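PDB 5LGD: PfEMP1 variant 1 of strain MC from Plasmodium falciparum, which probably binds host cell surface receptors, this chain being one cysteine-rich helical domain of a much longer protein. Local coordinates for residues Met13-Met18 / Thr143-Leu148; Ile50-Trp55 / Gln150-Glu155; Asp68-Gln73 / Asp83-Thr88. All blocks are in the same frame, centred on the assembly; numbering follows the deposited sequence.

In the fold
Helices 7-29, 45-70 and 144-162 form an elongated three-helix bundle, with interaction 1 near its middle, about 4 Å from the chain's centre, and interactions 2 and 3 about 25 Å apart on opposite sides of that centre. Interactions 1 and 2 share helix 144-162; their centres lie about 14 Å apart, and Met-18 O packs on Trp-55 CZ2 at 3.5 Å. The Trp-55 side chain is about 5 Å from a bound Tris molecule, probably from the crystallisation liquor. Interaction 3, about 14 Å from interaction 1, meets it through Leu-86 CD1 and Thr-143 CG2. Of the three, only interaction 3 is touched by the partner protein of the assembly.

Interaction 1. Residues Met13-Met18 / Thr143-Leu148; sequences MWVHDM and TTIDKL
In the buried middle of the helical bundle, Ile-145 at the start of helix 144-162 faces Trp-14, Val-15 and Met-18 of helix 7-29. The local axes run roughly parallel, at 29°, but are 12.2 Å apart, and only side-chain ends meet between them; no hydrogen bond crosses. Both branches of Ile-145 work: CG2 lies at the rim of the Trp-14 indole, close to the ring plane and 3.9 Å from CZ3, while CD1 meets Val-15 CG1 at 4.0 Å. The Met-18 chain bends at chi2 (85°), which places SD; with chi3 at 177°, CE then lies 3.8 Å from Ile-145 CD1 and 3.5 Å from Leu-148 CD2, the latter tighter than usual for two carbons. The three-helix arrangement is completed by helix 45-70, whose Trp-63 meets the Trp-14 ring and touches Ile-145, and whose Glu-62 accepts a hydrogen bond from Trp-14 NE1. A capping box opens helix 144-162. Thr-143 N, 3.0 Å from Asp-146 OD2, and Thr-143 OG1, 2.9 Å from the same oxygen, reach it from opposite faces of the carboxylate plane. Thr-143 OG1, at the N-cap, also accepts a weak capping bond from Ile-145 N. Trp-63 NE1 also bonds to Asp-146 OD2, while Lys-67 forms a salt bridge with OD1.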
loop_
_atom_site.group_PDB
_atom_site.type_symbol
_atom_site.label_atom_id
_atom_site.label_comp_id
_atom_site.label_asym_id
_atom_site.label_seq_id
_atom_site.Cartn_x
_atom_site.Cartn_y
_atom_site.Cartn_z
ATOM N N MET B 13 30.524 -8.280 -0.470
ATOM C CA MET B 13 31.775 -8.949 -0.120
ATOM C C MET B 13 32.929 -8.429 -1.000
ATOM O O MET B 13 34.019 -8.198 -0.489
ATOM C CB MET B 13 31.620 -10.464 -0.333
ATOM C CG MET B 13 32.738 -11.271 0.292
ATOM S SD MET B 13 33.218 -12.680 -0.724
ATOM C CE MET B 13 33.696 -11.853 -2.277
ATOM N N TRP B 14 32.700 -8.300 -2.311
ATOM C CA TRP B 14 33.701 -7.852 -3.278
ATOM C C TRP B 14 34.089 -6.404 -2.985
ATOM O O TRP B 14 35.285 -6.094 -2.917
ATOM C CB TRP B 14 33.205 -8.030 -4.722
ATOM C CG TRP B 14 34.225 -7.647 -5.747
ATOM C CD1 TRP B 14 35.048 -8.491 -6.437
ATOM C CD2 TRP B 14 34.529 -6.320 -6.209
ATOM N NE1 TRP B 14 35.860 -7.770 -7.283
ATOM C CE2 TRP B 14 35.576 -6.433 -7.148
ATOM C CE3 TRP B 14 34.025 -5.040 -5.914
ATOM C CZ2 TRP B 14 36.143 -5.319 -7.772
ATOM C CZ3 TRP B 14 34.594 -3.938 -6.538
ATOM C CH2 TRP B 14 35.628 -4.088 -7.464
ATOM N N VAL B 15 33.084 -5.534 -2.825
ATOM C CA VAL B 15 33.214 -4.110 -2.480
ATOM C C VAL B 15 34.034 -3.975 -1.176
ATOM O O VAL B 15 35.027 -3.243 -1.138
ATOM C CB VAL B 15 31.818 -3.421 -2.405
ATOM C CG1 VAL B 15 31.894 -2.077 -1.677
ATOM C CG2 VAL B 15 31.229 -3.235 -3.802
ATOM N N HIS B 16 33.635 -4.702 -0.125
ATOM C CA HIS B 16 34.331 -4.704 1.148
ATOM C C HIS B 16 35.811 -5.137 1.005
ATOM O O HIS B 16 36.717 -4.428 1.463
ATOM C CB HIS B 16 33.585 -5.636 2.135
ATOM C CG HIS B 16 34.351 -5.882 3.390
ATOM N ND1 HIS B 16 35.169 -6.988 3.525
ATOM C CD2 HIS B 16 34.418 -5.146 4.518
ATOM C CE1 HIS B 16 35.696 -6.891 4.727
ATOM N NE2 HIS B 16 35.259 -5.811 5.364
ATOM N N ASP B 17 36.043 -6.314 0.401
ATOM C CA ASP B 17 37.393 -6.857 0.203
ATOM C C ASP B 17 38.267 -5.965 -0.707
ATOM O O ASP B 17 39.466 -5.882 -0.471
ATOM C CB ASP B 17 37.322 -8.292 -0.363
ATOM C CG ASP B 17 36.624 -9.309 0.528
ATOM O OD1 ASP B 17 36.213 -8.941 1.661
ATOM O OD2 ASP B 17 36.461 -10.451 0.092
ATOM N N MET B 18 37.685 -5.276 -1.714
ATOM C CA MET B 18 38.535 -4.420 -2.530
ATOM C C MET B 18 38.970 -3.171 -1.715
ATOM O O MET B 18 40.155 -2.807 -1.752
ATOM C CB MET B 18 37.946 -4.134 -3.932
ATOM C CG MET B 18 37.174 -2.854 -4.067
ATOM S SD MET B 18 38.291 -1.482 -4.416
ATOM C CE MET B 18 37.133 -0.237 -4.601
ATOM N N THR B 143 30.467 5.465 -10.638
ATOM C CA THR B 143 30.287 5.364 -9.163
ATOM C C THR B 143 31.541 5.638 -8.326
ATOM O O THR B 143 32.627 5.863 -8.874
ATOM C CB THR B 143 29.670 4.020 -8.713
ATOM O OG1 THR B 143 30.689 3.018 -8.601
ATOM C CG2 THR B 143 28.510 3.555 -9.591
ATOM N N THR B 144 31.366 5.598 -6.982
ATOM C CA THR B 144 32.394 5.741 -5.931
ATOM C C THR B 144 33.551 4.758 -6.175
ATOM O O THR B 144 34.717 5.164 -6.121
ATOM C CB THR B 144 31.732 5.504 -4.561
ATOM O OG1 THR B 144 30.918 6.633 -4.227
ATOM C CG2 THR B 144 32.738 5.236 -3.431
ATOM N N ILE B 145 33.207 3.467 -6.442
ATOM C CA ILE B 145 34.155 2.390 -6.738
ATOM C C ILE B 145 34.973 2.777 -7.953
ATOM O O ILE B 145 36.197 2.689 -7.907
ATOM C CB ILE B 145 33.452 1.005 -6.868
ATOM C CG1 ILE B 145 32.653 0.630 -5.578
ATOM C CG2 ILE B 145 34.401 -0.116 -7.293
ATOM C CD1 ILE B 145 33.475 0.536 -4.193
ATOM N N ASP B 146 34.304 3.258 -9.016
ATOM C CA ASP B 146 34.931 3.721 -10.251
ATOM C C ASP B 146 35.883 4.924 -9.977
ATOM O O ASP B 146 37.036 4.903 -10.412
ATOM C CB ASP B 146 33.848 4.083 -11.262
ATOM C CG ASP B 146 32.971 2.905 -11.656
ATOM O OD1 ASP B 146 33.446 2.044 -12.434
ATOM O OD2 ASP B 146 31.778 2.900 -11.275
ATOM N N LYS B 147 35.419 5.924 -9.198
ATOM C CA LYS B 147 36.210 7.098 -8.800
ATOM C C LYS B 147 37.468 6.629 -8.063
ATOM O O LYS B 147 38.572 7.085 -8.385
ATOM C CB LYS B 147 35.388 8.016 -7.874
ATOM C CG LYS B 147 34.473 8.996 -8.606
ATOM C CD LYS B 147 34.940 10.451 -8.432
ATOM C CE LYS B 147 34.744 11.036 -7.044
ATOM N NZ LYS B 147 35.545 12.276 -6.851
ATOM N N LEU B 148 37.295 5.676 -7.102
ATOM C CA LEU B 148 38.398 5.086 -6.343
ATOM C C LEU B 148 39.363 4.313 -7.205
ATOM O O LEU B 148 40.570 4.550 -7.098
ATOM C CB LEU B 148 37.936 4.235 -5.148
ATOM C CG LEU B 148 39.085 3.715 -4.289
ATOM C CD1 LEU B 148 39.761 4.845 -3.534
ATOM C CD2 LEU B 148 38.631 2.666 -3.365
#

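Interaction 2. Residues Ile50-Trp55 / Gln150-Glu155; sequences ISFQKW and QHEQKE. Unlike the reference sequence in segment 50-55: Ser-51 (reference Cys).
Glu-152 OE1 sits among Phe-52, Trp-55 and, from helix 7-29, Ser-22, whose OG is hydrogen-bonded to it. This is the antiparallel pairing of helices 45-70 and 144-162 in the three-helix bundle, with local axes 9.3 Å apart and directions differing by 159°. The carboxylate oxygen lies at the edge of both rings, near their planes: Phe-52 CZ and CE1 each approach OE1 at 3.3 Å, and Trp-55 CZ3 stands 3.6 Å from it. Such ring edges carry partly positive C-H groups, which would suit a carboxylate oxygen. A bend at chi2 (-62°) sets Glu-152 CD beside the rings, and the carboxylate stands nearly upright to each ring plane. Arg-26 of helix 7-29 makes a salt bridge to the other oxygen, OE2, so the mostly buried acid has polar partners at both oxygens and would be expected to stay ionised. Further round the Phe-52 edge, CE2 comes 3.8 Å from the backbone O of Glu-152 and 4.2 Å from Glu-155 CB. Closer to solvent, at the nearest approach of the two backbones, the Gln-153 chain is bent at chi2, and its NE2 lies 4.0 Å from Gln-53 CG.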
loop_
_atom_site.group_PDB
_atom_site.type_symbol
_atom_site.label_atom_id
_atom_site.label_comp_id
_atom_site.label_asym_id
_atom_site.label_seq_id
_atom_site.Cartn_x
_atom_site.Cartn_y
_atom_site.Cartn_z
ATOM N N ILE B 50 54.284 -2.124 -9.538
ATOM C CA ILE B 50 53.790 -2.913 -10.672
ATOM C C ILE B 50 52.661 -3.856 -10.217
ATOM O O ILE B 50 51.629 -3.913 -10.890
ATOM C CB ILE B 50 54.949 -3.619 -11.435
ATOM C CG1 ILE B 50 55.880 -2.567 -12.062
ATOM C CG2 ILE B 50 54.417 -4.580 -12.509
ATOM C CD1 ILE B 50 57.194 -3.028 -12.420
ATOM N N SER B 51 52.848 -4.571 -9.087
ATOM C CA SER B 51 51.833 -5.473 -8.494
ATOM C C SER B 51 50.572 -4.701 -8.113
ATOM O O SER B 51 49.454 -5.183 -8.355
ATOM C CB SER B 51 52.376 -6.171 -7.248
ATOM O OG SER B 51 53.517 -6.950 -7.564
ATOM N N PHE B 52 50.766 -3.491 -7.522
ATOM C CA PHE B 52 49.684 -2.589 -7.149
ATOM C C PHE B 52 48.982 -2.116 -8.453
ATOM O O PHE B 52 47.764 -2.185 -8.518
ATOM C CB PHE B 52 50.191 -1.419 -6.306
ATOM C CG PHE B 52 49.147 -0.365 -6.007
ATOM C CD1 PHE B 52 47.934 -0.708 -5.411
ATOM C CD2 PHE B 52 49.394 0.975 -6.277
ATOM C CE1 PHE B 52 46.967 0.262 -5.153
ATOM C CE2 PHE B 52 48.424 1.948 -6.013
ATOM C CZ PHE B 52 47.216 1.584 -5.461
ATOM N N GLN B 53 49.749 -1.727 -9.495
ATOM C CA GLN B 53 49.193 -1.338 -10.802
ATOM C C GLN B 53 48.373 -2.488 -11.418
ATOM O O GLN B 53 47.301 -2.238 -11.968
ATOM C CB GLN B 53 50.291 -0.884 -11.782
ATOM C CG GLN B 53 49.720 -0.335 -13.093
ATOM C CD GLN B 53 50.733 0.438 -13.876
ATOM O OE1 GLN B 53 51.667 -0.128 -14.455
ATOM N NE2 GLN B 53 50.555 1.752 -13.933
ATOM N N LYS B 54 48.891 -3.736 -11.321
ATOM C CA LYS B 54 48.244 -4.957 -11.817
ATOM C C LYS B 54 46.897 -5.143 -11.118
ATOM O O LYS B 54 45.881 -5.333 -11.793
ATOM C CB LYS B 54 49.140 -6.182 -11.550
ATOM C CG LYS B 54 48.925 -7.352 -12.505
ATOM C CD LYS B 54 49.411 -8.670 -11.905
ATOM C CE LYS B 54 49.473 -9.771 -12.942
ATOM N NZ LYS B 54 49.922 -11.059 -12.349
ATOM N N TRP B 55 46.897 -5.080 -9.758
ATOM C CA TRP B 55 45.720 -5.212 -8.924
ATOM C C TRP B 55 44.640 -4.252 -9.361
ATOM O O TRP B 55 43.508 -4.690 -9.464
ATOM C CB TRP B 55 46.086 -4.952 -7.451
ATOM C CG TRP B 55 44.927 -4.979 -6.501
ATOM C CD1 TRP B 55 44.317 -6.081 -5.975
ATOM C CD2 TRP B 55 44.274 -3.844 -5.923
ATOM N NE1 TRP B 55 43.334 -5.702 -5.091
ATOM C CE2 TRP B 55 43.300 -4.333 -5.023
ATOM C CE3 TRP B 55 44.414 -2.454 -6.082
ATOM C CZ2 TRP B 55 42.459 -3.482 -4.300
ATOM C CZ3 TRP B 55 43.605 -1.615 -5.332
ATOM C CH2 TRP B 55 42.636 -2.130 -4.460
ATOM N N GLN B 150 39.912 4.797 -10.314
ATOM C CA GLN B 150 40.563 5.821 -11.144
ATOM C C GLN B 150 41.711 6.447 -10.329
ATOM O O GLN B 150 42.837 6.567 -10.829
ATOM C CB GLN B 150 39.551 6.898 -11.577
ATOM C CG GLN B 150 38.951 6.656 -12.966
ATOM C CD GLN B 150 37.449 6.799 -13.075
ATOM O OE1 GLN B 150 36.824 7.723 -12.531
ATOM N NE2 GLN B 150 36.853 5.923 -13.873
ATOM N N HIS B 151 41.423 6.789 -9.048
ATOM C CA HIS B 151 42.399 7.353 -8.110
ATOM C C HIS B 151 43.578 6.390 -7.921
ATOM O O HIS B 151 44.736 6.826 -7.885
ATOM C CB HIS B 151 41.737 7.672 -6.757
ATOM C CG HIS B 151 42.716 8.030 -5.682
ATOM N ND1 HIS B 151 43.157 9.329 -5.518
ATOM C CD2 HIS B 151 43.344 7.235 -4.785
ATOM C CE1 HIS B 151 44.015 9.288 -4.514
ATOM N NE2 HIS B 151 44.160 8.049 -4.039
ATOM N N GLU B 152 43.275 5.088 -7.825
ATOM C CA GLU B 152 44.247 4.014 -7.643
ATOM C C GLU B 152 45.185 3.910 -8.832
ATOM O O GLU B 152 46.376 3.678 -8.652
ATOM C CB GLU B 152 43.539 2.676 -7.345
ATOM C CG GLU B 152 42.856 2.623 -5.982
ATOM C CD GLU B 152 43.758 2.780 -4.769
ATOM O OE1 GLU B 152 44.161 1.739 -4.202
ATOM O OE2 GLU B 152 43.974 3.933 -4.321
ATOM N N GLN B 153 44.648 4.103 -10.041
ATOM C CA GLN B 153 45.401 4.087 -11.292
ATOM C C GLN B 153 46.416 5.244 -11.326
ATOM O O GLN B 153 47.513 5.068 -11.846
ATOM C CB GLN B 153 44.441 4.173 -12.477
ATOM C CG GLN B 153 45.060 3.759 -13.813
ATOM C CD GLN B 153 45.206 2.256 -13.926
ATOM O OE1 GLN B 153 44.238 1.530 -14.203
ATOM N NE2 GLN B 153 46.426 1.757 -13.733
ATOM N N LYS B 154 46.042 6.414 -10.757
ATOM C CA LYS B 154 46.881 7.612 -10.658
ATOM C C LYS B 154 47.951 7.451 -9.599
ATOM O O LYS B 154 49.052 7.936 -9.813
ATOM C CB LYS B 154 46.042 8.878 -10.424
ATOM C CG LYS B 154 45.305 9.337 -11.683
ATOM C CD LYS B 154 43.967 9.999 -11.370
ATOM C CE LYS B 154 43.130 10.200 -12.615
ATOM N NZ LYS B 154 41.845 10.893 -12.323
ATOM N N GLU B 155 47.648 6.762 -8.472
ATOM C CA GLU B 155 48.625 6.505 -7.413
ATOM C C GLU B 155 49.684 5.485 -7.828
ATOM O O GLU B 155 50.856 5.677 -7.510
ATOM C CB GLU B 155 47.967 6.124 -6.085
ATOM C CG GLU B 155 47.330 7.314 -5.383
ATOM C CD GLU B 155 48.254 8.482 -5.078
ATOM O OE1 GLU B 155 49.269 8.266 -4.376
ATOM O OE2 GLU B 155 47.982 9.603 -5.569
#

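Interaction 3. Residues Asp68-Gln73 / Asp83-Thr88; sequences DHFRKQ and DDFLQT
Phe-70 points its CB toward Phe-85 and Leu-86 where helix 45-70 gives way, through a loop, to the short helix 82-90 at one end of the bundle. With CG anti to the backbone N (chi1 -162°), the ring turns one face to Leu-86 and its CE1-CZ edge to Phe-85. Leu-86 CG sits over that face, offset toward the rim, 3.6 Å from CD1 and close to CE1, in a CH-pi contact. CE1 touches Phe-85 CD2 at 3.7 Å, and CZ at the tip stands over the centre of the Phe-85 ring, giving an edge-to-face pair with centroids 5.0 Å apart and planes at 56°. On the face opposite Leu-86, Gln-73 NE2 lies 3.1 Å above the centre of the Phe-70 ring. A type I turn from Phe-70 to Gln-73 brings this amide back, and NE2 is held by a nearly straight bond to a lone pair of Phe-70 O, 2.9 Å long. The partner protein of the assembly reaches this corner too: one of its aromatic side chains meets the Phe-70 ring, and a polar one bonds to Gln-73 OE1, consistent with a receptor-contacting surface. Beside the aromatic pair, Arg-71 forms a side-on salt bridge with Asp-83, guanidinium and carboxylate nearly coplanar. Arg-71 NE bonds to Asp-83 OD1 at 2.9 Å, and NH1 meets the syn lone pair of OD2 at 3.0 Å.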
loop_
_atom_site.group_PDB
_atom_site.type_symbol
_atom_site.label_atom_id
_atom_site.label_comp_id
_atom_site.label_asym_id
_atom_site.label_seq_id
_atom_site.Cartn_x
_atom_site.Cartn_y
_atom_site.Cartn_z
ATOM N N ASP B 68 27.798 -5.051 -14.885
ATOM C CA ASP B 68 27.067 -5.666 -15.991
ATOM C C ASP B 68 25.930 -6.554 -15.510
ATOM O O ASP B 68 24.839 -6.464 -16.069
ATOM C CB ASP B 68 28.026 -6.400 -16.945
ATOM C CG ASP B 68 28.691 -5.473 -17.949
ATOM O OD1 ASP B 68 28.000 -4.552 -18.464
ATOM O OD2 ASP B 68 29.883 -5.698 -18.267
ATOM N N HIS B 69 26.137 -7.337 -14.434
ATOM C CA HIS B 69 25.054 -8.169 -13.889
ATOM C C HIS B 69 24.021 -7.303 -13.156
ATOM O O HIS B 69 22.831 -7.620 -13.194
ATOM C CB HIS B 69 25.585 -9.285 -12.953
ATOM C CG HIS B 69 24.565 -10.362 -12.724
ATOM N ND1 HIS B 69 23.920 -10.496 -11.515
ATOM C CD2 HIS B 69 24.039 -11.255 -13.593
ATOM C CE1 HIS B 69 23.055 -11.479 -11.666
ATOM N NE2 HIS B 69 23.085 -11.966 -12.900
ATOM N N PHE B 70 24.468 -6.189 -12.530
ATOM C CA PHE B 70 23.590 -5.248 -11.815
ATOM C C PHE B 70 22.571 -4.619 -12.760
ATOM O O PHE B 70 21.431 -4.375 -12.378
ATOM C CB PHE B 70 24.422 -4.138 -11.148
ATOM C CG PHE B 70 23.706 -3.380 -10.063
ATOM C CD1 PHE B 70 22.956 -2.251 -10.360
ATOM C CD2 PHE B 70 23.791 -3.783 -8.742
ATOM C CE1 PHE B 70 22.306 -1.548 -9.359
ATOM C CE2 PHE B 70 23.120 -3.091 -7.747
ATOM C CZ PHE B 70 22.394 -1.967 -8.061
ATOM N N ARG B 71 23.011 -4.304 -13.966
ATOM C CA ARG B 71 22.204 -3.701 -15.017
ATOM C C ARG B 71 21.197 -4.700 -15.604
ATOM O O ARG B 71 20.311 -4.301 -16.357
ATOM C CB ARG B 71 23.105 -3.105 -16.110
ATOM C CG ARG B 71 23.851 -1.879 -15.614
ATOM C CD ARG B 71 24.569 -1.178 -16.752
ATOM N NE ARG B 71 25.410 -0.107 -16.222
ATOM C CZ ARG B 71 26.736 -0.111 -16.230
ATOM N NH1 ARG B 71 27.412 0.901 -15.703
ATOM N NH2 ARG B 71 27.401 -1.103 -16.810
ATOM N N LYS B 72 21.331 -6.001 -15.256
ATOM C CA LYS B 72 20.416 -7.031 -15.741
ATOM C C LYS B 72 19.246 -7.282 -14.777
ATOM O O LYS B 72 18.348 -8.051 -15.142
ATOM C CB LYS B 72 21.163 -8.322 -16.116
ATOM C CG LYS B 72 21.877 -8.172 -17.450
ATOM C CD LYS B 72 23.140 -9.006 -17.585
ATOM C CE LYS B 72 23.968 -8.477 -18.738
ATOM N NZ LYS B 72 25.105 -9.367 -19.086
ATOM N N GLN B 73 19.203 -6.581 -13.584
ATOM C CA GLN B 73 18.100 -6.747 -12.618
ATOM C C GLN B 73 16.732 -6.339 -13.192
ATOM O O GLN B 73 16.597 -5.290 -13.835
ATOM C CB GLN B 73 18.363 -6.047 -11.303
ATOM C CG GLN B 73 19.636 -6.476 -10.580
ATOM C CD GLN B 73 19.844 -5.545 -9.419
ATOM O OE1 GLN B 73 19.315 -5.751 -8.322
ATOM N NE2 GLN B 73 20.567 -4.469 -9.660
ATOM N N ASP B 83 21.767 2.656 -13.332
ATOM C CA ASP B 83 22.963 3.442 -13.047
ATOM C C ASP B 83 22.711 4.429 -11.923
ATOM O O ASP B 83 23.564 4.577 -11.060
ATOM C CB ASP B 83 23.502 4.109 -14.322
ATOM C CG ASP B 83 24.353 3.144 -15.132
ATOM O OD1 ASP B 83 23.770 2.314 -15.879
ATOM O OD2 ASP B 83 25.600 3.169 -14.971
ATOM N N ASP B 84 21.535 5.092 -11.907
ATOM C CA ASP B 84 21.163 5.989 -10.789
ATOM C C ASP B 84 21.016 5.128 -9.540
ATOM O O ASP B 84 21.270 5.587 -8.425
ATOM C CB ASP B 84 19.802 6.673 -11.032
ATOM C CG ASP B 84 19.692 7.450 -12.321
ATOM O OD1 ASP B 84 20.705 8.062 -12.736
ATOM O OD2 ASP B 84 18.577 7.490 -12.892
ATOM N N PHE B 85 20.593 3.878 -9.749
ATOM C CA PHE B 85 20.396 2.906 -8.699
ATOM C C PHE B 85 21.742 2.572 -8.062
ATOM O O PHE B 85 21.898 2.774 -6.862
ATOM C CB PHE B 85 19.643 1.676 -9.261
ATOM C CG PHE B 85 19.250 0.557 -8.323
ATOM C CD1 PHE B 85 19.351 0.709 -6.934
ATOM C CD2 PHE B 85 18.796 -0.657 -8.821
ATOM C CE1 PHE B 85 18.982 -0.317 -6.081
ATOM C CE2 PHE B 85 18.444 -1.692 -7.954
ATOM C CZ PHE B 85 18.540 -1.512 -6.600
ATOM N N LEU B 86 22.720 2.158 -8.881
ATOM C CA LEU B 86 24.096 1.832 -8.508
ATOM C C LEU B 86 24.786 3.010 -7.798
ATOM O O LEU B 86 25.471 2.815 -6.795
ATOM C CB LEU B 86 24.888 1.525 -9.802
ATOM C CG LEU B 86 25.554 0.145 -9.966
ATOM C CD1 LEU B 86 26.627 0.209 -10.990
ATOM C CD2 LEU B 86 26.167 -0.367 -8.663
ATOM N N GLN B 87 24.639 4.219 -8.369
ATOM C CA GLN B 87 25.218 5.438 -7.857
ATOM C C GLN B 87 24.698 5.765 -6.478
ATOM O O GLN B 87 25.511 6.047 -5.617
ATOM C CB GLN B 87 25.001 6.591 -8.825
ATOM C CG GLN B 87 25.724 7.870 -8.458
ATOM C CD GLN B 87 25.935 8.685 -9.693
ATOM O OE1 GLN B 87 27.063 8.851 -10.155
ATOM N NE2 GLN B 87 24.847 9.134 -10.301
ATOM N N THR B 88 23.368 5.677 -6.248
ATOM C CA THR B 88 22.757 5.914 -4.929
ATOM C C THR B 88 23.361 4.941 -3.907
ATOM O O THR B 88 23.773 5.341 -2.827
ATOM C CB THR B 88 21.216 5.732 -5.024
ATOM O OG1 THR B 88 20.696 6.655 -5.970
ATOM C CG2 THR B 88 20.492 5.921 -3.672
#